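PDB 6AOK: Ceg4, which acts as a HAD-like phosphotyrosine phosphatase, a Legionella effector that attenuates the activation of MAPK pathways in eukaryotic cells. Local coordinates for residues M10-D20 against D104-N114; V23-T34 against D86-F97. One frame throughout, in Å; residues are numbered along the deposited sequence.

Contact 1. Residues M10-D20 against D104-N114; sequences MPKVIIFTDFD and DDVTVNIVTKN. With MG (magnesium ion), chain B.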
loop_
_atom_site.group_PDB
_atom_site.type_symbol
_atom_site.label_atom_id
_atom_site.label_comp_id
_atom_site.label_asym_id
_atom_site.label_seq_id
_atom_site.Cartn_x
_atom_site.Cartn_y
_atom_site.Cartn_z
HETATM N N MSE A 10 -20.389 -11.110 -7.971
HETATM C CA MSE A 10 -19.080 -10.815 -8.434
HETATM C C MSE A 10 -18.046 -11.373 -7.458
HETATM O O MSE A 10 -18.316 -11.500 -6.262
HETATM C CB MSE A 10 -18.975 -9.313 -8.662
HETATM C CG MSE A 10 -19.657 -8.963 -9.961
HETATM SE SE MSE A 10 -18.672 -7.734 -11.012
HETATM C CE MSE A 10 -19.323 -6.065 -10.222
ATOM N N PRO A 11 -16.888 -11.761 -7.994
ATOM C CA PRO A 11 -15.781 -12.214 -7.143
ATOM C C PRO A 11 -15.347 -11.106 -6.186
ATOM O O PRO A 11 -15.602 -9.922 -6.413
ATOM C CB PRO A 11 -14.662 -12.512 -8.151
ATOM C CG PRO A 11 -15.307 -12.547 -9.504
ATOM C CD PRO A 11 -16.485 -11.639 -9.409
ATOM N N LYS A 12 -14.670 -11.501 -5.108
ATOM C CA LYS A 12 -14.105 -10.549 -4.157
ATOM C C LYS A 12 -12.632 -10.839 -3.964
ATOM O O LYS A 12 -12.238 -11.995 -3.838
ATOM C CB LYS A 12 -14.802 -10.645 -2.813
ATOM C CG LYS A 12 -16.308 -10.231 -2.872
ATOM C CD LYS A 12 -16.458 -8.710 -3.038
ATOM C CE LYS A 12 -17.913 -8.307 -3.159
ATOM N NZ LYS A 12 -18.026 -6.813 -3.097
ATOM N N VAL A 13 -11.833 -9.796 -3.925
ATOM C CA VAL A 13 -10.399 -9.898 -3.671
ATOM C C VAL A 13 -10.076 -8.989 -2.508
ATOM O O VAL A 13 -10.618 -7.874 -2.402
ATOM C CB VAL A 13 -9.558 -9.501 -4.901
ATOM C CG1 VAL A 13 -8.115 -9.654 -4.627
ATOM C CG2 VAL A 13 -9.989 -10.291 -6.134
ATOM N N ILE A 14 -9.207 -9.468 -1.632
ATOM C CA ILE A 14 -8.685 -8.666 -0.536
ATOM C C ILE A 14 -7.178 -8.653 -0.677
ATOM O O ILE A 14 -6.577 -9.692 -0.908
ATOM C CB ILE A 14 -9.080 -9.220 0.839
ATOM C CG1 ILE A 14 -10.593 -9.303 0.925
ATOM C CG2 ILE A 14 -8.460 -8.298 2.004
ATOM C CD1 ILE A 14 -11.059 -10.151 2.084
ATOM N N ILE A 15 -6.586 -7.476 -0.563
ATOM C CA ILE A 15 -5.151 -7.311 -0.643
ATOM C C ILE A 15 -4.646 -6.886 0.728
ATOM O O ILE A 15 -5.162 -5.934 1.319
ATOM C CB ILE A 15 -4.774 -6.280 -1.723
ATOM C CG1 ILE A 15 -5.238 -6.778 -3.089
ATOM C CG2 ILE A 15 -3.251 -6.032 -1.713
ATOM C CD1 ILE A 15 -5.230 -5.707 -4.086
ATOM N N PHE A 16 -3.596 -7.543 1.193
ATOM C CA PHE A 16 -2.844 -7.068 2.341
ATOM C C PHE A 16 -1.455 -6.837 1.814
ATOM O O PHE A 16 -0.743 -7.817 1.553
ATOM C CB PHE A 16 -2.821 -8.094 3.477
ATOM C CG PHE A 16 -4.156 -8.286 4.118
ATOM C CD1 PHE A 16 -4.949 -9.385 3.787
ATOM C CD2 PHE A 16 -4.640 -7.364 5.001
ATOM C CE1 PHE A 16 -6.187 -9.560 4.384
ATOM C CE2 PHE A 16 -5.887 -7.492 5.541
ATOM C CZ PHE A 16 -6.662 -8.605 5.225
ATOM N N THR A 17 -1.051 -5.560 1.691
ATOM C CA THR A 17 0.248 -5.266 1.107
ATOM C C THR A 17 1.028 -4.355 2.051
ATOM O O THR A 17 0.476 -3.420 2.643
ATOM C CB THR A 17 0.110 -4.610 -0.284
ATOM O OG1 THR A 17 1.405 -4.361 -0.811
ATOM C CG2 THR A 17 -0.619 -3.297 -0.182
ATOM N N ASP A 18 2.298 -4.661 2.215
ATOM C CA ASP A 18 3.248 -3.736 2.815
ATOM C C ASP A 18 3.374 -2.469 1.950
ATOM O O ASP A 18 2.969 -2.443 0.781
ATOM C CB ASP A 18 4.607 -4.461 2.954
ATOM C CG ASP A 18 5.668 -3.593 3.609
ATOM O OD1 ASP A 18 5.372 -2.937 4.651
ATOM O OD2 ASP A 18 6.801 -3.588 3.081
ATOM N N PHE A 19 3.914 -1.397 2.544
ATOM C CA PHE A 19 4.177 -0.192 1.757
ATOM C C PHE A 19 5.662 -0.063 1.414
ATOM O O PHE A 19 6.042 -0.275 0.251
ATOM C CB PHE A 19 3.631 1.073 2.480
ATOM C CG PHE A 19 3.814 2.336 1.677
ATOM C CD1 PHE A 19 2.992 2.601 0.579
ATOM C CD2 PHE A 19 4.801 3.263 2.025
ATOM C CE1 PHE A 19 3.158 3.747 -0.175
ATOM C CE2 PHE A 19 4.971 4.421 1.255
ATOM C CZ PHE A 19 4.146 4.659 0.169
ATOM N N ASP A 20 6.522 0.260 2.391
ATOM C CA ASP A 20 7.925 0.580 2.099
ATOM C C ASP A 20 8.669 -0.662 1.650
ATOM O O ASP A 20 8.756 -1.637 2.422
ATOM C CB ASP A 20 8.625 1.135 3.337
ATOM C CG ASP A 20 8.022 2.417 3.830
ATOM O OD1 ASP A 20 8.056 3.457 3.104
ATOM O OD2 ASP A 20 7.471 2.375 4.952
ATOM N N ASP A 104 -14.642 -1.793 -6.760
ATOM C CA ASP A 104 -15.311 -1.919 -5.510
ATOM C C ASP A 104 -15.231 -3.315 -4.953
ATOM O O ASP A 104 -15.397 -3.483 -3.799
ATOM C CB ASP A 104 -16.775 -1.515 -5.674
ATOM C CG ASP A 104 -16.962 -0.005 -5.542
ATOM O OD1 ASP A 104 -16.909 0.526 -4.424
ATOM O OD2 ASP A 104 -17.080 0.635 -6.602
ATOM N N ASP A 105 -15.053 -4.302 -5.815
ATOM C CA ASP A 105 -14.931 -5.675 -5.361
ATOM C C ASP A 105 -13.533 -6.048 -4.913
ATOM O O ASP A 105 -13.327 -7.219 -4.589
ATOM C CB ASP A 105 -15.386 -6.593 -6.473
ATOM C CG ASP A 105 -16.880 -6.441 -6.740
ATOM O OD1 ASP A 105 -17.638 -6.364 -5.736
ATOM O OD2 ASP A 105 -17.284 -6.360 -7.922
ATOM N N VAL A 106 -12.588 -5.101 -4.890
ATOM C CA VAL A 106 -11.232 -5.321 -4.404
ATOM C C VAL A 106 -11.030 -4.453 -3.171
ATOM O O VAL A 106 -11.196 -3.229 -3.238
ATOM C CB VAL A 106 -10.179 -4.971 -5.465
ATOM C CG1 VAL A 106 -8.788 -5.207 -4.867
ATOM C CG2 VAL A 106 -10.380 -5.837 -6.672
ATOM N N THR A 107 -10.689 -5.064 -2.050
ATOM C CA THR A 107 -10.398 -4.302 -0.840
ATOM C C THR A 107 -8.891 -4.209 -0.648
ATOM O O THR A 107 -8.203 -5.226 -0.582
ATOM C CB THR A 107 -11.062 -4.944 0.375
ATOM O OG1 THR A 107 -12.483 -4.971 0.157
ATOM C CG2 THR A 107 -10.748 -4.130 1.625
ATOM N N VAL A 108 -8.375 -2.988 -0.574
ATOM C CA VAL A 108 -6.941 -2.739 -0.509
ATOM C C VAL A 108 -6.584 -2.319 0.909
ATOM O O VAL A 108 -6.973 -1.232 1.358
ATOM C CB VAL A 108 -6.508 -1.664 -1.500
ATOM C CG1 VAL A 108 -5.024 -1.577 -1.496
ATOM C CG2 VAL A 108 -6.987 -2.065 -2.872
ATOM N N ASN A 109 -5.837 -3.174 1.606
ATOM C CA ASN A 109 -5.335 -2.888 2.942
ATOM C C ASN A 109 -3.831 -2.754 2.838
ATOM O O ASN A 109 -3.149 -3.709 2.467
ATOM C CB ASN A 109 -5.648 -4.003 3.929
ATOM C CG ASN A 109 -7.140 -4.313 4.010
ATOM O OD1 ASN A 109 -7.908 -3.558 4.646
ATOM N ND2 ASN A 109 -7.571 -5.417 3.375
ATOM N N ILE A 110 -3.317 -1.627 3.272
ATOM C CA ILE A 110 -1.882 -1.451 3.424
ATOM C C ILE A 110 -1.544 -1.631 4.901
ATOM O O ILE A 110 -2.135 -0.980 5.765
ATOM C CB ILE A 110 -1.444 -0.072 2.927
ATOM C CG1 ILE A 110 -1.776 0.068 1.432
ATOM C CG2 ILE A 110 0.097 0.105 3.213
ATOM C CD1 ILE A 110 -1.460 1.491 0.872
ATOM N N VAL A 111 -0.633 -2.538 5.201
ATOM C CA VAL A 111 -0.300 -2.873 6.579
ATOM C C VAL A 111 1.159 -2.500 6.778
ATOM O O VAL A 111 2.032 -3.017 6.077
ATOM C CB VAL A 111 -0.521 -4.369 6.850
ATOM C CG1 VAL A 111 -0.399 -4.678 8.325
ATOM C CG2 VAL A 111 -1.931 -4.871 6.239
ATOM N N THR A 112 1.428 -1.618 7.728
ATOM C CA THR A 112 2.683 -0.906 7.635
ATOM C C THR A 112 3.180 -0.503 9.022
ATOM O O THR A 112 2.396 -0.351 9.958
ATOM C CB THR A 112 2.450 0.338 6.739
ATOM O OG1 THR A 112 3.685 0.943 6.491
ATOM C CG2 THR A 112 1.512 1.362 7.411
ATOM N N LYS A 113 4.461 -0.279 9.146
ATOM C CA LYS A 113 4.978 0.425 10.319
ATOM C C LYS A 113 5.270 1.887 9.996
ATOM O O LYS A 113 5.831 2.614 10.850
ATOM C CB LYS A 113 6.242 -0.247 10.865
ATOM C CG LYS A 113 6.015 -1.679 11.364
ATOM C CD LYS A 113 7.329 -2.475 11.495
ATOM C CE LYS A 113 6.894 -3.960 11.448
ATOM N NZ LYS A 113 8.001 -4.904 11.547
ATOM N N ASN A 114 4.953 2.309 8.767
ATOM C CA ASN A 114 4.946 3.726 8.392
ATOM C C ASN A 114 3.627 4.350 8.849
ATOM O O ASN A 114 2.945 3.816 9.745
ATOM C CB ASN A 114 5.151 3.888 6.882
ATOM C CG ASN A 114 5.826 5.199 6.494
ATOM O OD1 ASN A 114 5.417 6.280 6.950
ATOM N ND2 ASN A 114 6.858 5.122 5.611
HETATM MG MG MG B . 8.652 -3.226 3.683
HETATM O O HOH W 1 -13.449 -7.049 -1.350
HETATM O O HOH W 2 5.592 -0.321 5.154
HETATM O O HOH W 3 8.229 -2.033 5.291
HETATM O O HOH W 4 8.375 -4.778 5.077
HETATM O O HOH W 5 10.727 -3.060 4.050
#

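Contact 2. Residues V23-T34 against D86-F97; sequences VTGKSGNETVFT and DFLMSPEAVAFF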
loop_
_atom_site.group_PDB
_atom_site.type_symbol
_atom_site.label_atom_id
_atom_site.label_comp_id
_atom_site.label_asym_id
_atom_site.label_seq_id
_atom_site.Cartn_x
_atom_site.Cartn_y
_atom_site.Cartn_z
ATOM N N VAL A 23 5.443 -1.646 -2.168
ATOM C CA VAL A 23 4.924 -0.657 -3.107
ATOM C C VAL A 23 6.039 0.314 -3.544
ATOM O O VAL A 23 6.135 0.672 -4.719
ATOM C CB VAL A 23 3.723 0.076 -2.462
ATOM C CG1 VAL A 23 3.227 1.161 -3.348
ATOM C CG2 VAL A 23 2.520 -0.882 -2.153
ATOM N N THR A 24 6.913 0.740 -2.624
ATOM C CA THR A 24 8.047 1.588 -2.988
ATOM C C THR A 24 9.266 0.740 -3.214
ATOM O O THR A 24 9.266 -0.451 -2.928
ATOM C CB THR A 24 8.384 2.637 -1.912
ATOM O OG1 THR A 24 9.090 1.993 -0.829
ATOM C CG2 THR A 24 7.187 3.319 -1.430
ATOM N N GLY A 25 10.358 1.375 -3.671
ATOM C CA GLY A 25 11.575 0.585 -3.818
ATOM C C GLY A 25 12.597 0.689 -2.689
ATOM O O GLY A 25 13.729 0.239 -2.858
ATOM N N LYS A 26 12.242 1.261 -1.534
ATOM C CA LYS A 26 13.176 1.434 -0.427
ATOM C C LYS A 26 12.532 0.851 0.819
ATOM O O LYS A 26 11.378 1.165 1.110
ATOM C CB LYS A 26 13.506 2.919 -0.186
ATOM C CG LYS A 26 14.562 3.459 -1.081
ATOM C CD LYS A 26 15.918 2.804 -0.777
ATOM C CE LYS A 26 17.053 3.374 -1.639
ATOM N NZ LYS A 26 16.897 3.033 -3.096
ATOM N N SER A 27 13.299 0.094 1.590
ATOM C CA SER A 27 12.791 -0.463 2.841
ATOM C C SER A 27 12.487 0.629 3.878
ATOM O O SER A 27 12.987 1.771 3.812
ATOM C CB SER A 27 13.803 -1.456 3.421
ATOM O OG SER A 27 14.869 -0.733 4.002
ATOM N N GLY A 28 11.662 0.267 4.866
ATOM C CA GLY A 28 11.249 1.250 5.872
ATOM C C GLY A 28 12.405 1.939 6.568
ATOM O O GLY A 28 12.434 3.171 6.688
ATOM N N ASN A 29 13.392 1.166 7.040
ATOM C CA ASN A 29 14.447 1.858 7.773
ATOM C C ASN A 29 15.437 2.570 6.855
ATOM O O ASN A 29 16.271 3.349 7.349
ATOM C CB ASN A 29 15.144 0.880 8.762
ATOM C CG ASN A 29 16.182 0.017 8.134
ATOM O OD1 ASN A 29 16.232 -0.136 6.918
ATOM N ND2 ASN A 29 17.022 -0.622 8.993
ATOM N N GLU A 30 15.356 2.376 5.538
ATOM C CA GLU A 30 16.075 3.247 4.610
ATOM C C GLU A 30 15.258 4.466 4.153
ATOM O O GLU A 30 15.743 5.249 3.323
ATOM C CB GLU A 30 16.536 2.435 3.370
ATOM C CG GLU A 30 17.567 1.384 3.780
ATOM C CD GLU A 30 17.958 0.428 2.668
ATOM O OE1 GLU A 30 17.736 0.723 1.465
ATOM O OE2 GLU A 30 18.499 -0.652 3.025
ATOM N N THR A 31 14.038 4.640 4.656
ATOM C CA THR A 31 13.128 5.711 4.269
ATOM C C THR A 31 12.950 6.737 5.370
ATOM O O THR A 31 13.123 7.942 5.137
ATOM C CB THR A 31 11.749 5.123 3.907
ATOM O OG1 THR A 31 11.888 4.280 2.763
ATOM C CG2 THR A 31 10.747 6.168 3.582
ATOM N N VAL A 32 12.593 6.279 6.578
ATOM C CA VAL A 32 11.981 7.209 7.525
ATOM C C VAL A 32 12.995 8.025 8.283
ATOM O O VAL A 32 12.601 8.992 8.941
ATOM C CB VAL A 32 11.043 6.503 8.526
ATOM C CG1 VAL A 32 9.873 5.802 7.755
ATOM C CG2 VAL A 32 11.829 5.535 9.450
ATOM N N PHE A 33 14.279 7.691 8.182
ATOM C CA PHE A 33 15.333 8.468 8.834
ATOM C C PHE A 33 16.089 9.373 7.872
ATOM O O PHE A 33 17.062 10.022 8.282
ATOM C CB PHE A 33 16.295 7.501 9.545
ATOM C CG PHE A 33 15.563 6.508 10.477
ATOM C CD1 PHE A 33 14.946 6.971 11.650
ATOM C CD2 PHE A 33 15.464 5.172 10.166
ATOM C CE1 PHE A 33 14.240 6.076 12.517
ATOM C CE2 PHE A 33 14.779 4.270 11.026
ATOM C CZ PHE A 33 14.179 4.721 12.170
ATOM N N THR A 34 15.670 9.442 6.612
ATOM C CA THR A 34 16.329 10.304 5.644
ATOM C C THR A 34 15.971 11.763 5.898
ATOM O O THR A 34 14.918 12.076 6.475
ATOM C CB THR A 34 15.914 9.933 4.211
ATOM O OG1 THR A 34 14.488 10.127 4.060
ATOM C CG2 THR A 34 16.271 8.511 3.910
ATOM N N ASP A 86 13.421 5.757 -5.978
ATOM C CA ASP A 86 13.026 4.554 -5.235
ATOM C C ASP A 86 12.170 4.853 -4.009
ATOM O O ASP A 86 11.511 3.930 -3.508
ATOM C CB ASP A 86 14.261 3.753 -4.797
ATOM C CG ASP A 86 14.960 3.066 -5.957
ATOM O OD1 ASP A 86 16.029 2.463 -5.732
ATOM O OD2 ASP A 86 14.452 3.126 -7.104
ATOM N N PHE A 87 12.141 6.105 -3.518
ATOM C CA PHE A 87 11.129 6.475 -2.526
ATOM C C PHE A 87 9.709 6.351 -3.046
ATOM O O PHE A 87 8.766 6.242 -2.250
ATOM C CB PHE A 87 11.268 7.925 -2.114
ATOM C CG PHE A 87 12.320 8.186 -1.094
ATOM C CD1 PHE A 87 13.664 8.166 -1.449
ATOM C CD2 PHE A 87 11.964 8.527 0.214
ATOM C CE1 PHE A 87 14.645 8.447 -0.521
ATOM C CE2 PHE A 87 12.959 8.826 1.159
ATOM C CZ PHE A 87 14.294 8.794 0.783
ATOM N N LEU A 88 9.528 6.404 -4.357
ATOM C CA LEU A 88 8.206 6.458 -4.955
ATOM C C LEU A 88 7.740 5.064 -5.388
ATOM O O LEU A 88 8.512 4.097 -5.405
ATOM C CB LEU A 88 8.219 7.416 -6.152
ATOM C CG LEU A 88 8.702 8.840 -5.903
ATOM C CD1 LEU A 88 8.710 9.558 -7.228
ATOM C CD2 LEU A 88 7.709 9.480 -4.974
HETATM N N MSE A 89 6.463 4.964 -5.732
HETATM C CA MSE A 89 5.903 3.752 -6.355
HETATM C C MSE A 89 6.420 3.608 -7.753
HETATM O O MSE A 89 6.527 4.604 -8.443
HETATM C CB MSE A 89 4.387 3.831 -6.484
HETATM C CG MSE A 89 3.626 3.720 -5.278
HETATM SE SE MSE A 89 1.784 3.481 -5.850
HETATM C CE MSE A 89 1.246 5.356 -5.605
ATOM N N SER A 90 6.680 2.389 -8.225
ATOM C CA SER A 90 7.021 2.219 -9.628
ATOM C C SER A 90 5.798 2.507 -10.511
ATOM O O SER A 90 4.660 2.426 -10.062
ATOM C CB SER A 90 7.511 0.790 -9.903
ATOM O OG SER A 90 6.477 -0.142 -9.623
ATOM N N PRO A 91 6.023 2.827 -11.777
ATOM C CA PRO A 91 4.902 3.010 -12.701
ATOM C C PRO A 91 3.998 1.798 -12.780
ATOM O O PRO A 91 2.782 1.958 -12.986
ATOM C CB PRO A 91 5.601 3.246 -14.050
ATOM C CG PRO A 91 6.994 3.725 -13.693
ATOM C CD PRO A 91 7.340 3.022 -12.416
ATOM N N GLU A 92 4.571 0.581 -12.680
ATOM C CA GLU A 92 3.754 -0.630 -12.648
ATOM C C GLU A 92 2.901 -0.651 -11.383
ATOM O O GLU A 92 1.700 -0.956 -11.434
ATOM C CB GLU A 92 4.625 -1.879 -12.720
ATOM C CG GLU A 92 5.365 -2.110 -14.052
ATOM C CD GLU A 92 6.672 -1.337 -14.146
ATOM O OE1 GLU A 92 6.992 -0.505 -13.265
ATOM O OE2 GLU A 92 7.401 -1.574 -15.132
ATOM N N ALA A 93 3.479 -0.283 -10.248
ATOM C CA ALA A 93 2.666 -0.240 -9.030
ATOM C C ALA A 93 1.568 0.811 -9.136
ATOM O O ALA A 93 0.429 0.581 -8.694
ATOM C CB ALA A 93 3.536 0.046 -7.815
ATOM N N VAL A 94 1.905 1.987 -9.684
ATOM C CA VAL A 94 0.898 3.029 -9.912
ATOM C C VAL A 94 -0.265 2.487 -10.734
ATOM O O VAL A 94 -1.431 2.692 -10.392
ATOM C CB VAL A 94 1.544 4.246 -10.591
ATOM C CG1 VAL A 94 0.467 5.169 -11.173
ATOM C CG2 VAL A 94 2.421 4.996 -9.592
ATOM N N ALA A 95 0.028 1.788 -11.840
ATOM C CA ALA A 95 -1.057 1.268 -12.669
ATOM C C ALA A 95 -1.896 0.232 -11.910
ATOM O O ALA A 95 -3.129 0.167 -12.070
ATOM C CB ALA A 95 -0.500 0.665 -13.967
ATOM N N PHE A 96 -1.247 -0.617 -11.119
ATOM C CA PHE A 96 -1.978 -1.591 -10.315
ATOM C C PHE A 96 -2.972 -0.919 -9.367
ATOM O O PHE A 96 -4.160 -1.293 -9.327
ATOM C CB PHE A 96 -1.008 -2.428 -9.495
ATOM C CG PHE A 96 -1.682 -3.441 -8.608
ATOM C CD1 PHE A 96 -2.040 -4.687 -9.087
ATOM C CD2 PHE A 96 -1.939 -3.142 -7.264
ATOM C CE1 PHE A 96 -2.633 -5.627 -8.220
ATOM C CE2 PHE A 96 -2.544 -4.036 -6.448
ATOM C CZ PHE A 96 -2.880 -5.289 -6.912
ATOM N N PHE A 97 -2.503 0.073 -8.593
ATOM C CA PHE A 97 -3.392 0.752 -7.653
ATOM C C PHE A 97 -4.476 1.571 -8.331
ATOM O O PHE A 97 -5.588 1.647 -7.802
ATOM C CB PHE A 97 -2.559 1.590 -6.675
ATOM C CG PHE A 97 -1.902 0.717 -5.679
ATOM C CD1 PHE A 97 -2.661 0.129 -4.678
ATOM C CD2 PHE A 97 -0.580 0.347 -5.811
ATOM C CE1 PHE A 97 -2.093 -0.764 -3.783
ATOM C CE2 PHE A 97 0.013 -0.567 -4.915
ATOM C CZ PHE A 97 -0.762 -1.126 -3.898
HETATM O O HOH W 6 6.941 -0.243 -6.903
#

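Contact 1. Residues M10-D20 against D104-N114
Phe16 and Asn109 stand side by side on two parallel strands, 13-17, the middle strand of the five-stranded Rossmann-like sheet of a HAD phosphatase, and its neighbour 106-111; the strand axes run 4.7 Å apart at 11°. The Phe16 ring and the Asn109 amide point the same way with planes only 15° apart, and Phe16 CE2 lies 3.4 Å from Asn109 ND2. Arg151 holds Asn109 OD1, while ND2 turns back to Ile15 O at 3.2 Å. Ile15 O is gripped twice: Asn109 ND2 stands above its plane, and Asn109 N reaches it from the opposite face at 2.9 Å. Val111 CG2 meets the edge of the Phe16 ring. On the other side of the sheet, Ile15 CD1 packs 3.7 Å from Val106 CG1. At the N-terminal end Lys12, bent at chi2 (-73°), swings NZ to the anti lone pair of Asp105 OD1, a 2.7 Å salt bridge. At the C-terminal end Asp18 OD2 and Asp20 O bind magnesium with Asp167 and three waters, as in the family's DxD motif, while Lys144 forms a salt bridge with Asp18 OD1. Asn114 crosses Asp20 at about a right angle, its ND2 donating to the syn lone pair of Asp20 OD2 at 2.9 Å, with OD2 in the amide plane.

Contact 2. Residues V23-T34 against D86-F97
Lys26 and Asp86 form the salt bridge of this contact, NZ to OD1 at 2.8 Å. The lysine chain bends at chi2 (-67°) and again at chi4, which lays CG alongside Asp86 CB and brings the ammonium back over the same residue. Beside this bridge Gly25 N donates to Asp86 O at 2.8 Å, in the carbonyl plane but with a bent N-H...O angle of 135°, so one aspartate holds the 23-34 loop through both its side chain and its backbone. A water accepts from Ser90 N at 3.0 Å; its link to Val23 O is unusually short and so doubtful. Ser90 is the N-cap of helix 91-100, its OG accepting from Ala93 N at 3.1 Å.

Apolar packing flanks these bonds. Val23 splits its methyls: CG1 lies beside CG of the selenomethionine Met89, but so close, in one of two conformers, that the detail is doubtful, and CG2 comes obliquely to the Phe97 ring, 3.7 Å from its CZ. Trp201 of helix 201-211 also touches Val23 and the Phe97 ring. At the far end Thr34 approaches from the opposite direction and meets the edge of the Phe87 ring, its OG1 3.5 Å from CE2. The same OG1 donates to Thr31 O at 2.8 Å and accepts from Tyr37 N, which fixes its rotation and caps helix 35-39. Thr31 lies near Asp20, and Tyr118 backs both it and Phe87. This is the loop after the first strand meeting the run into helix 91-100, consistent with the boundary between core and cap in a HAD phosphatase.

Overall arrangement
Contacts 1 and 2 have centres 16 Å apart and join end to end: Phe19 O lies 3.2 Å from Thr24 N, a probable hydrogen bond, and Asp18 O packs 3.4 Å from Val23 CG2. Along the chain contact 2 is nested within contact 1, in the order 10-20, 23-34, 86-97, 104-114, and helix 91-100 leads directly into strand 106-111. That helix also packs on the sheet, with Phe97 on Val108 and Phe96 on Ile15. Contact 1 pairs the middle strand of the five-stranded sheet with its neighbour, whereas contact 2 lies just beyond the magnesium-binding end of strand 13-17, between the core sheet and the inserted segment that probably forms the cap.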